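Local coordinates for protein xylosidase (Xanthomonas axonopodis pv. citri, PDB 6XN2) that probably hydrolyses beta-1,4-linked xylo-oligosaccharides as a glycoside hydrolase of family 43, and binds xylose units in its pocket with a calcium ion nearby, at residues N126-L131 / V146-R151; A59-P64 / Y86-M91; A265-L270 / Y282-S287. All coordinates share one frame; numbering follows the deposited sequence.

Contact 1: residues N126-L131 / V146-R151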
loop_
_atom_site.group_PDB
_atom_site.type_symbol
_atom_site.label_atom_id
_atom_site.label_comp_id
_atom_site.label_asym_id
_atom_site.label_seq_id
_atom_site.Cartn_x
_atom_site.Cartn_y
_atom_site.Cartn_z
ATOM N N ASN A 126 7.160 -10.537 -18.714
ATOM C CA ASN A 126 7.968 -11.537 -19.380
ATOM C C ASN A 126 7.970 -12.882 -18.702
ATOM O O ASN A 126 8.946 -13.534 -18.692
ATOM C CB ASN A 126 9.393 -11.027 -19.557
ATOM C CG ASN A 126 9.459 -9.689 -20.237
ATOM O OD1 ASN A 126 9.755 -8.687 -19.634
ATOM N ND2 ASN A 126 9.208 -9.688 -21.508
ATOM N N GLY A 127 6.847 -13.286 -18.138
ATOM C CA GLY A 127 6.739 -14.570 -17.462
ATOM C C GLY A 127 7.344 -14.597 -16.069
ATOM O O GLY A 127 7.290 -15.615 -15.377
ATOM N N LYS A 128 7.917 -13.471 -15.660
ATOM C CA LYS A 128 8.520 -13.345 -14.342
ATOM C C LYS A 128 7.555 -12.638 -13.412
ATOM O O LYS A 128 6.704 -11.881 -13.862
ATOM C CB LYS A 128 9.831 -12.562 -14.411
ATOM C CG LYS A 128 10.845 -13.121 -15.415
ATOM C CD LYS A 128 11.485 -14.386 -14.893
ATOM C CE LYS A 128 12.373 -15.016 -15.954
ATOM N NZ LYS A 128 13.109 -16.216 -15.433
ATOM N N THR A 129 7.710 -12.838 -12.126
ATOM C CA THR A 129 6.962 -12.129 -11.118
ATOM C C THR A 129 7.991 -11.410 -10.273
ATOM O O THR A 129 8.972 -11.967 -9.902
ATOM C CB THR A 129 6.116 -13.038 -10.217
ATOM O OG1 THR A 129 5.246 -13.816 -11.001
ATOM C CG2 THR A 129 5.296 -12.228 -9.253
ATOM N N TYR A 130 7.748 -10.150 -10.003
ATOM C CA TYR A 130 8.648 -9.358 -9.223
ATOM C C TYR A 130 8.022 -8.952 -7.916
ATOM O O TYR A 130 6.951 -8.519 -7.915
ATOM C CB TYR A 130 9.072 -8.124 -10.001
ATOM C CG TYR A 130 9.716 -8.448 -11.312
ATOM C CD1 TYR A 130 8.974 -8.631 -12.425
ATOM C CD2 TYR A 130 11.051 -8.588 -11.419
ATOM C CE1 TYR A 130 9.554 -8.944 -13.626
ATOM C CE2 TYR A 130 11.639 -8.903 -12.614
ATOM C CZ TYR A 130 10.881 -9.079 -13.708
ATOM O OH TYR A 130 11.437 -9.388 -14.880
ATOM N N LEU A 131 8.733 -9.118 -6.815
ATOM C CA LEU A 131 8.255 -8.726 -5.510
ATOM C C LEU A 131 8.973 -7.473 -5.073
ATOM O O LEU A 131 10.120 -7.499 -4.872
ATOM C CB LEU A 131 8.435 -9.843 -4.490
ATOM C CG LEU A 131 7.897 -9.641 -3.078
ATOM C CD1 LEU A 131 6.427 -9.385 -3.095
ATOM C CD2 LEU A 131 8.160 -10.830 -2.211
ATOM N N VAL A 146 13.888 -5.247 -4.865
ATOM C CA VAL A 146 13.010 -6.123 -5.625
ATOM C C VAL A 146 13.574 -7.550 -5.601
ATOM O O VAL A 146 14.784 -7.759 -5.446
ATOM C CB VAL A 146 12.809 -5.604 -7.085
ATOM C CG1 VAL A 146 14.113 -5.666 -7.872
ATOM C CG2 VAL A 146 11.697 -6.373 -7.802
ATOM N N ALA A 147 12.680 -8.526 -5.716
ATOM C CA ALA A 147 13.049 -9.934 -5.772
ATOM C C ALA A 147 12.332 -10.598 -6.945
ATOM O O ALA A 147 11.192 -10.255 -7.258
ATOM C CB ALA A 147 12.709 -10.619 -4.466
ATOM N N VAL A 148 13.004 -11.534 -7.605
ATOM C CA VAL A 148 12.476 -12.105 -8.840
ATOM C C VAL A 148 12.148 -13.597 -8.694
ATOM O O VAL A 148 12.885 -14.348 -8.051
ATOM C CB VAL A 148 13.470 -11.903 -10.003
ATOM C CG1 VAL A 148 12.793 -12.152 -11.345
ATOM C CG2 VAL A 148 14.047 -10.487 -9.955
ATOM N N GLY A 149 11.069 -14.002 -9.320
ATOM C CA GLY A 149 10.621 -15.366 -9.338
ATOM C C GLY A 149 10.026 -15.745 -10.667
ATOM O O GLY A 149 9.763 -14.922 -11.479
ATOM N N ASP A 150 9.826 -17.035 -10.861
ATOM C CA ASP A 150 9.268 -17.537 -12.084
ATOM C C ASP A 150 7.793 -17.880 -11.958
ATOM O O ASP A 150 7.175 -18.293 -12.895
ATOM C CB ASP A 150 10.059 -18.737 -12.569
ATOM C CG ASP A 150 11.372 -18.355 -13.147
ATOM O OD1 ASP A 150 11.409 -17.519 -14.013
ATOM O OD2 ASP A 150 12.352 -18.903 -12.727
ATOM N N ARG A 151 7.266 -17.704 -10.762
ATOM C CA ARG A 151 5.891 -17.952 -10.446
ATOM C C ARG A 151 5.454 -16.894 -9.466
ATOM O O ARG A 151 6.227 -16.425 -8.704
ATOM C CB ARG A 151 5.721 -19.316 -9.770
ATOM C CG ARG A 151 5.987 -20.507 -10.644
ATOM C CD ARG A 151 5.772 -21.818 -9.908
ATOM N NE ARG A 151 6.782 -22.090 -8.883
ATOM C CZ ARG A 151 6.544 -22.671 -7.709
ATOM N NH1 ARG A 151 5.329 -23.071 -7.398
ATOM N NH2 ARG A 151 7.527 -22.859 -6.846
HETATM O O HOH W 1 7.098 -18.285 -15.432
HETATM O O HOH W 2 9.650 -17.705 -15.926
#

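Contact 2: residues A59-P64 / Y86-M91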
loop_
_atom_site.group_PDB
_atom_site.type_symbol
_atom_site.label_atom_id
_atom_site.label_comp_id
_atom_site.label_asym_id
_atom_site.label_seq_id
_atom_site.Cartn_x
_atom_site.Cartn_y
_atom_site.Cartn_z
ATOM N N ALA A 59 -5.882 -16.237 -11.097
ATOM C CA ALA A 59 -6.219 -16.291 -9.674
ATOM C C ALA A 59 -5.815 -15.008 -8.960
ATOM O O ALA A 59 -4.983 -14.244 -9.456
ATOM C CB ALA A 59 -5.561 -17.498 -9.017
ATOM N N LEU A 60 -6.419 -14.766 -7.803
ATOM C CA LEU A 60 -6.110 -13.578 -7.021
ATOM C C LEU A 60 -4.992 -13.886 -6.042
ATOM O O LEU A 60 -5.143 -14.742 -5.168
ATOM C CB LEU A 60 -7.343 -13.078 -6.271
ATOM C CG LEU A 60 -7.120 -11.828 -5.407
ATOM C CD1 LEU A 60 -7.557 -10.586 -6.155
ATOM C CD2 LEU A 60 -7.840 -11.969 -4.084
ATOM N N TYR A 61 -3.861 -13.207 -6.221
ATOM C CA TYR A 61 -2.723 -13.330 -5.315
ATOM C C TYR A 61 -2.636 -12.102 -4.416
ATOM O O TYR A 61 -2.823 -10.980 -4.873
ATOM C CB TYR A 61 -1.421 -13.505 -6.102
ATOM C CG TYR A 61 -1.307 -14.857 -6.750
ATOM C CD1 TYR A 61 -1.871 -15.103 -7.996
ATOM C CD2 TYR A 61 -0.646 -15.898 -6.112
ATOM C CE1 TYR A 61 -1.772 -16.352 -8.587
ATOM C CE2 TYR A 61 -0.541 -17.149 -6.703
ATOM C CZ TYR A 61 -1.106 -17.369 -7.933
ATOM O OH TYR A 61 -1.004 -18.622 -8.508
ATOM N N ILE A 62 -2.369 -12.319 -3.135
ATOM C CA ILE A 62 -2.221 -11.207 -2.205
ATOM C C ILE A 62 -0.809 -11.197 -1.637
ATOM O O ILE A 62 -0.287 -12.239 -1.218
ATOM C CB ILE A 62 -3.243 -11.287 -1.060
ATOM C CG1 ILE A 62 -4.650 -11.504 -1.620
ATOM C CG2 ILE A 62 -3.174 -10.036 -0.198
ATOM C CD1 ILE A 62 -5.673 -11.847 -0.554
ATOM N N TYR A 63 -0.190 -10.021 -1.647
ATOM C CA TYR A 63 1.158 -9.850 -1.124
ATOM C C TYR A 63 1.092 -8.889 0.056
ATOM O O TYR A 63 1.126 -7.668 -0.121
ATOM C CB TYR A 63 2.107 -9.337 -2.218
ATOM C CG TYR A 63 2.160 -10.267 -3.414
ATOM C CD1 TYR A 63 1.197 -10.198 -4.419
ATOM C CD2 TYR A 63 3.151 -11.233 -3.529
ATOM C CE1 TYR A 63 1.227 -11.071 -5.509
ATOM C CE2 TYR A 63 3.189 -12.104 -4.617
ATOM C CZ TYR A 63 2.225 -12.021 -5.600
ATOM O OH TYR A 63 2.259 -12.890 -6.684
ATOM N N PRO A 64 0.947 -9.438 1.265
ATOM C CA PRO A 64 0.866 -8.620 2.477
ATOM C C PRO A 64 2.182 -8.614 3.258
ATOM O O PRO A 64 3.091 -9.383 2.923
ATOM C CB PRO A 64 -0.240 -9.315 3.270
ATOM C CG PRO A 64 -0.033 -10.783 2.927
ATOM C CD PRO A 64 0.583 -10.843 1.531
ATOM N N TYR A 86 8.030 -12.399 4.023
ATOM C CA TYR A 86 6.811 -12.249 3.314
ATOM C C TYR A 86 6.212 -13.573 2.920
ATOM O O TYR A 86 6.889 -14.473 2.562
ATOM C CB TYR A 86 7.026 -11.453 2.027
ATOM C CG TYR A 86 7.488 -10.048 2.225
ATOM C CD1 TYR A 86 6.755 -9.167 2.949
ATOM C CD2 TYR A 86 8.646 -9.613 1.683
ATOM C CE1 TYR A 86 7.174 -7.896 3.143
ATOM C CE2 TYR A 86 9.076 -8.336 1.869
ATOM C CZ TYR A 86 8.333 -7.481 2.606
ATOM O OH TYR A 86 8.760 -6.215 2.813
ATOM N N HIS A 87 4.901 -13.625 3.037
ATOM C CA HIS A 87 4.157 -14.786 2.520
ATOM C C HIS A 87 3.361 -14.339 1.302
ATOM O O HIS A 87 3.229 -13.167 1.078
ATOM C CB HIS A 87 3.173 -15.319 3.550
ATOM C CG HIS A 87 3.799 -16.092 4.644
ATOM N ND1 HIS A 87 3.400 -17.344 4.969
ATOM C CD2 HIS A 87 4.776 -15.782 5.496
ATOM C CE1 HIS A 87 4.111 -17.771 5.968
ATOM N NE2 HIS A 87 4.948 -16.845 6.299
ATOM N N VAL A 88 2.861 -15.296 0.553
ATOM C CA VAL A 88 1.963 -14.999 -0.535
ATOM C C VAL A 88 0.643 -15.723 -0.299
ATOM O O VAL A 88 0.646 -16.836 0.037
ATOM C CB VAL A 88 2.545 -15.359 -1.896
ATOM C CG1 VAL A 88 1.559 -15.076 -2.987
ATOM C CG2 VAL A 88 3.796 -14.572 -2.136
ATOM N N LEU A 89 -0.473 -15.044 -0.439
ATOM C CA LEU A 89 -1.780 -15.660 -0.257
ATOM C C LEU A 89 -2.511 -15.729 -1.591
ATOM O O LEU A 89 -2.241 -14.940 -2.491
ATOM C CB LEU A 89 -2.608 -14.875 0.768
ATOM C CG LEU A 89 -1.887 -14.498 2.064
ATOM C CD1 LEU A 89 -2.753 -13.585 2.946
ATOM C CD2 LEU A 89 -1.470 -15.732 2.839
ATOM N N ARG A 90 -3.433 -16.675 -1.727
ATOM C CA ARG A 90 -4.176 -16.801 -2.972
ATOM C C ARG A 90 -5.655 -17.127 -2.760
ATOM O O ARG A 90 -6.013 -17.907 -1.877
ATOM C CB ARG A 90 -3.534 -17.872 -3.865
ATOM C CG ARG A 90 -4.273 -18.121 -5.183
ATOM C CD ARG A 90 -3.517 -19.106 -6.067
ATOM N NE ARG A 90 -3.407 -20.412 -5.425
ATOM C CZ ARG A 90 -2.438 -21.290 -5.665
ATOM N NH1 ARG A 90 -1.477 -21.002 -6.534
ATOM N NH2 ARG A 90 -2.433 -22.455 -5.032
ATOM N N MET A 91 -6.503 -16.515 -3.581
ATOM C CA MET A 91 -7.874 -16.978 -3.757
ATOM C C MET A 91 -7.992 -17.495 -5.180
ATOM O O MET A 91 -7.864 -16.723 -6.131
ATOM C CB MET A 91 -8.887 -15.865 -3.498
ATOM C CG MET A 91 -8.994 -15.473 -2.038
ATOM S SD MET A 91 -10.146 -14.111 -1.793
ATOM C CE MET A 91 -11.684 -14.869 -2.305
HETATM O O HOH W 3 3.927 -10.492 0.343
HETATM O O HOH W 4 3.178 -11.837 4.249
#

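Contact 3: residues A265-L270 / Y282-S287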
loop_
_atom_site.group_PDB
_atom_site.type_symbol
_atom_site.label_atom_id
_atom_site.label_comp_id
_atom_site.label_asym_id
_atom_site.label_seq_id
_atom_site.Cartn_x
_atom_site.Cartn_y
_atom_site.Cartn_z
ATOM N N ALA A 265 -12.525 3.282 -15.994
ATOM C CA ALA A 265 -13.228 4.235 -16.804
ATOM C C ALA A 265 -12.392 5.338 -17.399
ATOM O O ALA A 265 -12.807 6.460 -17.433
ATOM C CB ALA A 265 -14.383 4.820 -16.028
ATOM N N GLY A 266 -11.220 5.006 -17.884
ATOM C CA GLY A 266 -10.369 5.973 -18.516
ATOM C C GLY A 266 -9.702 6.972 -17.625
ATOM O O GLY A 266 -9.221 7.946 -18.092
ATOM N N ARG A 267 -9.725 6.708 -16.335
ATOM C CA ARG A 267 -9.075 7.625 -15.391
ATOM C C ARG A 267 -8.188 6.819 -14.458
ATOM O O ARG A 267 -8.365 5.621 -14.352
ATOM C CB ARG A 267 -10.137 8.366 -14.589
ATOM C CG ARG A 267 -10.628 9.625 -15.275
ATOM C CD ARG A 267 -10.543 10.803 -14.342
ATOM N NE ARG A 267 -10.608 11.965 -15.196
ATOM C CZ ARG A 267 -10.221 13.177 -14.856
ATOM N NH1 ARG A 267 -9.749 13.422 -13.646
ATOM N NH2 ARG A 267 -10.331 14.156 -15.730
ATOM N N TYR A 268 -7.206 7.495 -13.892
ATOM C CA TYR A 268 -6.339 6.898 -12.886
ATOM C C TYR A 268 -6.833 7.293 -11.509
ATOM O O TYR A 268 -7.127 8.461 -11.268
ATOM C CB TYR A 268 -4.890 7.340 -13.083
ATOM C CG TYR A 268 -4.295 6.836 -14.378
ATOM C CD1 TYR A 268 -4.421 7.565 -15.553
ATOM C CD2 TYR A 268 -3.617 5.622 -14.427
ATOM C CE1 TYR A 268 -3.887 7.096 -16.748
ATOM C CE2 TYR A 268 -3.071 5.150 -15.615
ATOM C CZ TYR A 268 -3.211 5.894 -16.769
ATOM O OH TYR A 268 -2.674 5.422 -17.948
ATOM N N TYR A 269 -6.935 6.316 -10.617
ATOM C CA TYR A 269 -7.366 6.557 -9.248
ATOM C C TYR A 269 -6.188 6.366 -8.310
ATOM O O TYR A 269 -5.692 5.254 -8.169
ATOM C CB TYR A 269 -8.496 5.601 -8.844
ATOM C CG TYR A 269 -9.832 5.835 -9.514
ATOM C CD1 TYR A 269 -10.025 5.527 -10.856
ATOM C CD2 TYR A 269 -10.916 6.322 -8.792
ATOM C CE1 TYR A 269 -11.253 5.729 -11.469
ATOM C CE2 TYR A 269 -12.146 6.524 -9.394
ATOM C CZ TYR A 269 -12.310 6.228 -10.731
ATOM O OH TYR A 269 -13.532 6.430 -11.336
ATOM N N LEU A 270 -5.725 7.450 -7.699
ATOM C CA LEU A 270 -4.702 7.365 -6.666
ATOM C C LEU A 270 -5.376 7.313 -5.308
ATOM O O LEU A 270 -6.120 8.220 -4.963
ATOM C CB LEU A 270 -3.754 8.567 -6.726
ATOM C CG LEU A 270 -2.819 8.699 -5.525
ATOM C CD1 LEU A 270 -1.812 7.556 -5.557
ATOM C CD2 LEU A 270 -2.118 10.046 -5.529
ATOM N N TYR A 282 -8.972 9.055 -1.798
ATOM C CA TYR A 282 -8.589 8.855 -3.181
ATOM C C TYR A 282 -8.719 10.139 -3.982
ATOM O O TYR A 282 -9.427 11.076 -3.598
ATOM C CB TYR A 282 -9.404 7.719 -3.828
ATOM C CG TYR A 282 -10.827 8.073 -4.205
ATOM C CD1 TYR A 282 -11.806 8.230 -3.230
ATOM C CD2 TYR A 282 -11.196 8.220 -5.535
ATOM C CE1 TYR A 282 -13.109 8.545 -3.570
ATOM C CE2 TYR A 282 -12.495 8.538 -5.886
ATOM C CZ TYR A 282 -13.448 8.695 -4.901
ATOM O OH TYR A 282 -14.745 9.015 -5.238
ATOM N N ALA A 283 -7.981 10.166 -5.085
ATOM C CA ALA A 283 -7.947 11.286 -6.012
ATOM C C ALA A 283 -7.849 10.733 -7.427
ATOM O O ALA A 283 -7.424 9.596 -7.621
ATOM C CB ALA A 283 -6.773 12.203 -5.710
ATOM N N THR A 284 -8.247 11.540 -8.399
ATOM C CA THR A 284 -8.234 11.047 -9.791
ATOM C C THR A 284 -7.432 11.931 -10.747
ATOM O O THR A 284 -7.287 13.074 -10.474
ATOM C CB THR A 284 -9.642 10.834 -10.328
ATOM O OG1 THR A 284 -10.313 12.068 -10.157
ATOM C CG2 THR A 284 -10.393 9.761 -9.587
ATOM N N SER A 285 -6.954 11.329 -11.830
ATOM C CA SER A 285 -6.189 12.016 -12.890
ATOM C C SER A 285 -6.388 11.325 -14.239
ATOM O O SER A 285 -6.896 10.237 -14.276
ATOM C CB SER A 285 -4.757 12.049 -12.566
ATOM O OG SER A 285 -4.069 12.802 -13.532
ATOM N N ASP A 286 -6.007 11.997 -15.311
ATOM C CA ASP A 286 -6.097 11.370 -16.646
ATOM C C ASP A 286 -4.698 10.854 -16.970
ATOM O O ASP A 286 -4.522 10.308 -18.031
ATOM C CB ASP A 286 -6.679 12.321 -17.690
ATOM C CG ASP A 286 -5.849 13.570 -17.891
ATOM O OD1 ASP A 286 -4.876 13.727 -17.175
ATOM O OD2 ASP A 286 -6.189 14.374 -18.762
ATOM N N SER A 287 -3.769 11.032 -16.036
ATOM C CA SER A 287 -2.389 10.586 -16.215
ATOM C C SER A 287 -1.870 9.820 -14.999
ATOM O O SER A 287 -2.196 10.174 -13.864
ATOM C CB SER A 287 -1.473 11.780 -16.483
ATOM O OG SER A 287 -0.110 11.390 -16.396
#

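Contact 1: residues N126-L131 / V146-R151
Asp150 OD1, at the open end of the hairpin, is held by two groups: the ammonium of Lys128 reaches it in a salt bridge of 2.6 Å from NZ to OD1, and a water also lies 2.6 Å from that same OD1. The lysine nitrogen meets the oxygen on its syn lone pair, the side of the other carboxylate oxygen. The two side chains run side by side, pointing the same way; the lysine chain can do so because it folds at its second torsion (chi2 -74°) and then extends, which carries CD and CE along the carboxylate. The water on OD1 also approaches Gly127 O, and a second water lies between Gly127 O and Asp150 O, so two waters bridge the segments just beyond the last paired residues.

Inward from this polar end the segments form an antiparallel beta hairpin, the second and third strands of a four-stranded blade of the five-bladed beta-propeller of family 43, with axes at 155°. Thr129 and Gly149 make a hydrogen-bonded pair, each N-to-O distance being 3.0 Å between Thr129 N and Gly149 O and between Gly149 N and Thr129 O. At the next such pair Leu131 N lies 2.7 Å from Ala147 O, in a nearly straight bond (172°).

Between them Tyr130 and Val148 are a non-hydrogen-bonded pair whose side chains lie alongside each other. Both methyls of Val148 lie obliquely against the CD2-CE2 side of the ring, CG1 coming 3.7 Å from Tyr130 CE2, while Val146 CG2 packs 3.8 Å from Tyr130 CB. On the reverse face Leu131 packs on Val104 and Ala147 on Leu105, both on strand 99-106 of the neighbouring blade, and Thr129 OG1 is hydrogen-bonded to Gln124 NE2.

Contact 2: residues A59-P64 / Y86-M91
Strands 59-64 and 86-91 run antiparallel, their axes 4.5 Å apart at closest approach and inclined at 152°. Leu60 with Met91 and Ile62 with Leu89 are hydrogen-bonded pairs, flanking the non-hydrogen-bonded pair Tyr61 with Arg90; the shortest bonds run 2.7 Å from Met91 N to Leu60 O and from Ile62 N to Leu89 O. Beyond Ile62 the pairing gives way to water, since the nitrogen of Pro64 carries no proton to donate. One water donates to both Pro64 O and His87 O, 2.9 Å from each, and another donates to Pro64 O while accepting from His87 N.

On one face Arg90 lies along Tyr61. Its CG sits over the ring in a CH-pi contact, 4.2 Å from the centroid of the Tyr61 ring. A bend at the third torsion (chi3 63°) then carries the guanidinium past the ring, whose plane it meets at 75°, and NH1 donates to Tyr61 OH at 3.1 Å with the oxygen in the guanidinium plane. NH2 forms a salt bridge with Glu99, so bonds at different nitrogens hold the group's rotation. Val88 joins the same face, wedged between two tyrosines: CG2 packs 3.6 Å from Tyr63 CE2, and CG1 reaches the edge of the Tyr61 ring.

The other face is apolar. Leu60 CD2 lies 3.9 Å from Met91 SD, while Leu89 CD1 crosses to Pro64 CG.

These are the second and third strands of a blade of the five-bladed beta-propeller, with strands 47-56 and 99-106 on their flanks. Ile62, Pro64 and Leu89 gather on Ile337 of strand 336-342, whereas Tyr63 and Tyr86 pack against Leu131 of strand 128-136.

Contact 3: residues A265-L270 / Y282-S287
Tyr268 and Ser285 open the paired part of a beta hairpin, whose strands 267-273 and 280-285 are the middle pair of a propeller blade between strands 257-264 and 292-299. Backbone bonds form at two hydrogen-bonded pairs: Tyr268 N lies 2.8 Å from Ser285 O, and Leu270 N and Ala283 O stand 2.7 Å apart.

Aromatic contacts dominate one face. The methyl of Thr284 rests over the Tyr269 ring, CG2 being 3.8 Å from the ring centroid and 23° off its normal. In Thr284, chi1 of 55° puts OG1 between the backbone N and the carbonyl carbon, which leaves the methyl anti to the carbonyl carbon and over the ring. Tyr282 lies alongside, its CD2 3.8 Å from Tyr269 CD2 at the edge of that ring. The two hydroxyls are hydrogen-bonded to backbone atoms outside the hairpin, Tyr269 OH to Gly348 O and Tyr282 OH to Ile350 N, and His262 stacks on the Tyr269 ring.

Polar groups gather at the open end of the hairpin. The Arg267 guanidinium lies with a face over the Ser285-Asp286 backbone, without a salt bridge to Asp286. Tyr268 meets Ser285 O and Asp286 O at its ring edge, with CE1 3.5 Å from Asp286 O, and its hydroxyl is hydrogen-bonded to Asp176. Ser285 closes an ST turn: Ser287 N donates to its OG at 3.1 Å, and OG is also hydrogen-bonded to Pro291 O.

How the contacts relate
All three contacts pair the second and third strands of a propeller blade, each in a different blade, and each has two hydrogen-bonded pairs flanking a non-hydrogen-bonded one. Contact 2 lies closest to the chain's centre, its own centre about 14 Å from that of the chain, and is the most extensively buried. Contacts 1 and 3 include the more exposed open ends of their hairpins. Contacts 1 and 2 touch, Leu131 CD1 lying 3.8 Å from Tyr63 CD2, so neighbouring blades meet there; contact 3 is apart, about 16 Å from contact 2 between nearest atoms. Their polar chemistry differs accordingly: a lysine-aspartate salt bridge, an arginine-tyrosine bond and an ST turn.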